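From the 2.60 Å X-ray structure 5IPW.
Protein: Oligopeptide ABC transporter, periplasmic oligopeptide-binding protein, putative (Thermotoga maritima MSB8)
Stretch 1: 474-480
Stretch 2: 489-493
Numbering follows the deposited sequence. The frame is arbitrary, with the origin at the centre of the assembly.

Stretch 1 (474-480) ERSLFYE
Stretch 2, residues 489-493: AMVWN

Residues 475-480 form a helical segment, capped at its N terminus by Glu474, whose chi1 is t: OE2 accepts from Ser476 N at 2.7 Å and from Ser476 OG at 2.8 Å, while Leu477 N makes a weak 3.5 Å bond to Glu474 OE1. Backbone bonds such as Phe478 N to Glu474 O (3.0 Å) carry the helix onward. From Ala489 the second stretch runs as an extended strand. The two axes approach to 11.1 Å with 126° between their N-to-C directions, and Phe478 CA and Met490 CA, 8.8 Å apart, set the register. No hydrogen bond links the stretches; their contact, mostly through side chains, buries 289 Å², both sides summed.

Ala489 (phi/psi -149/140) does not touch the helix. Met490 (-119/130) points toward it, and its m, m, t side chain places SD over one face of the Phe478 ring, 4.0 Å from the centroid and 29° off the normal, a sulfur-aromatic contact. Met490 CE also lies 3.6 Å from Phe478 O. Phe478 (chi1 t, chi2 87°) likewise points toward the strand. Val491 (-103/144) turns its side chain away, but its O meets the edge of that ring, 3.5 Å from Phe478 CZ, where polarized ring hydrogens suit an oxygen.

Trp492 (-155/159; chi1 t, chi2 -108°) leaves the backbone sideways, yet its indole reaches the helix. Its six-membered ring and the apolar Phe478 ring, planes at 24°, are slid apart and barely overlap, with Phe478 CE2 3.9 Å from Trp492 CE3. Tyr479 (chi1 m, chi2 -61°) presents its edge to the same six-membered ring, offset, planes at 60°; Tyr479 OH comes within 3.0 Å of Trp492 CH2, close but not hydrogen-bonded. The flat, cationic Arg475 guanidinium (t, p, t; chi4 -173°) lays a face against this aromatic carbon, NH1 4.0 Å from Trp492 CH2. Asn493 (-69/-180; chi1 p) stays clear.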

# COMPACT_ATOMS: atom_id res chain seq x y z
N GLU A 474 -20.73 13.39 13.97
CA GLU A 474 -19.53 12.97 14.67
C GLU A 474 -19.18 11.51 14.31
O GLU A 474 -20.06 10.67 14.12
CB GLU A 474 -19.75 13.18 16.18
CG GLU A 474 -18.72 12.55 17.10
CD GLU A 474 -19.13 11.16 17.56
OE1 GLU A 474 -20.32 10.96 17.90
OE2 GLU A 474 -18.25 10.28 17.58
N ARG A 475 -17.88 11.23 14.19
CA ARG A 475 -17.33 9.95 13.72
C ARG A 475 -18.10 8.69 14.17
O ARG A 475 -18.52 7.89 13.34
CB ARG A 475 -15.87 9.81 14.16
CG ARG A 475 -15.04 8.78 13.40
CD ARG A 475 -14.57 9.33 12.07
NE ARG A 475 -13.29 8.75 11.65
CZ ARG A 475 -12.58 9.15 10.60
NH1 ARG A 475 -13.01 10.15 9.82
NH2 ARG A 475 -11.43 8.54 10.31
N SER A 476 -18.26 8.52 15.48
CA SER A 476 -18.86 7.29 16.01
C SER A 476 -20.36 7.20 15.76
O SER A 476 -20.89 6.10 15.63
CB SER A 476 -18.56 7.14 17.51
OG SER A 476 -19.49 7.86 18.30
N LEU A 477 -21.05 8.34 15.70
CA LEU A 477 -22.48 8.34 15.39
C LEU A 477 -22.69 7.98 13.92
O LEU A 477 -23.59 7.22 13.58
CB LEU A 477 -23.12 9.70 15.70
CG LEU A 477 -24.65 9.78 15.51
CD1 LEU A 477 -25.38 8.92 16.53
CD2 LEU A 477 -25.13 11.22 15.61
N PHE A 478 -21.84 8.56 13.07
CA PHE A 478 -21.77 8.23 11.65
C PHE A 478 -21.69 6.72 11.44
O PHE A 478 -22.40 6.16 10.62
CB PHE A 478 -20.53 8.92 11.05
CG PHE A 478 -20.32 8.70 9.58
CD1 PHE A 478 -20.93 9.53 8.65
CD2 PHE A 478 -19.47 7.71 9.13
CE1 PHE A 478 -20.72 9.35 7.29
CE2 PHE A 478 -19.26 7.52 7.77
CZ PHE A 478 -19.89 8.34 6.85
N TYR A 479 -20.82 6.05 12.21
CA TYR A 479 -20.60 4.62 12.08
C TYR A 479 -21.75 3.79 12.64
O TYR A 479 -22.06 2.72 12.12
CB TYR A 479 -19.29 4.19 12.75
CG TYR A 479 -18.07 4.35 11.87
CD1 TYR A 479 -17.95 3.65 10.67
CD2 TYR A 479 -17.01 5.17 12.26
CE1 TYR A 479 -16.83 3.79 9.87
CE2 TYR A 479 -15.89 5.32 11.46
CZ TYR A 479 -15.80 4.63 10.27
OH TYR A 479 -14.68 4.77 9.49
N GLU A 480 -22.37 4.29 13.71
CA GLU A 480 -23.51 3.60 14.33
C GLU A 480 -24.77 3.70 13.46
O GLU A 480 -25.53 2.73 13.34
CB GLU A 480 -23.76 4.13 15.75
CG GLU A 480 -22.78 3.53 16.76
CD GLU A 480 -22.79 4.19 18.13
OE1 GLU A 480 -23.77 4.90 18.46
OE2 GLU A 480 -21.81 3.98 18.89
N ALA A 489 -27.86 8.15 2.21
CA ALA A 489 -26.59 8.10 1.50
C ALA A 489 -25.40 8.44 2.41
O ALA A 489 -25.48 9.34 3.25
CB ALA A 489 -26.63 9.03 0.31
N MET A 490 -24.31 7.70 2.21
CA MET A 490 -23.07 7.84 2.97
C MET A 490 -21.91 8.22 2.05
O MET A 490 -21.69 7.56 1.02
CB MET A 490 -22.70 6.50 3.63
CG MET A 490 -23.62 6.05 4.75
SD MET A 490 -23.30 6.97 6.26
CE MET A 490 -24.19 5.99 7.45
N VAL A 491 -21.16 9.25 2.42
CA VAL A 491 -19.93 9.58 1.69
C VAL A 491 -18.69 9.12 2.47
O VAL A 491 -18.65 9.18 3.71
CB VAL A 491 -19.81 11.08 1.27
CG1 VAL A 491 -21.17 11.69 0.98
CG2 VAL A 491 -19.05 11.90 2.31
N TRP A 492 -17.70 8.67 1.72
CA TRP A 492 -16.41 8.27 2.26
C TRP A 492 -15.39 8.41 1.15
O TRP A 492 -15.76 8.43 -0.03
CB TRP A 492 -16.46 6.82 2.72
CG TRP A 492 -15.34 6.39 3.63
CD1 TRP A 492 -14.30 5.56 3.33
CD2 TRP A 492 -15.18 6.75 5.01
NE1 TRP A 492 -13.49 5.38 4.42
CE2 TRP A 492 -14.01 6.10 5.47
CE3 TRP A 492 -15.90 7.55 5.89
CZ2 TRP A 492 -13.55 6.24 6.77
CZ3 TRP A 492 -15.44 7.68 7.18
CH2 TRP A 492 -14.28 7.04 7.61
N ASN A 493 -14.11 8.52 1.51
CA ASN A 493 -13.05 8.51 0.51
C ASN A 493 -12.96 7.13 -0.11
O ASN A 493 -13.71 6.23 0.25
CB ASN A 493 -11.71 8.92 1.11
CG ASN A 493 -11.21 7.94 2.16
OD1 ASN A 493 -11.03 6.74 1.88
ND2 ASN A 493 -10.98 8.43 3.37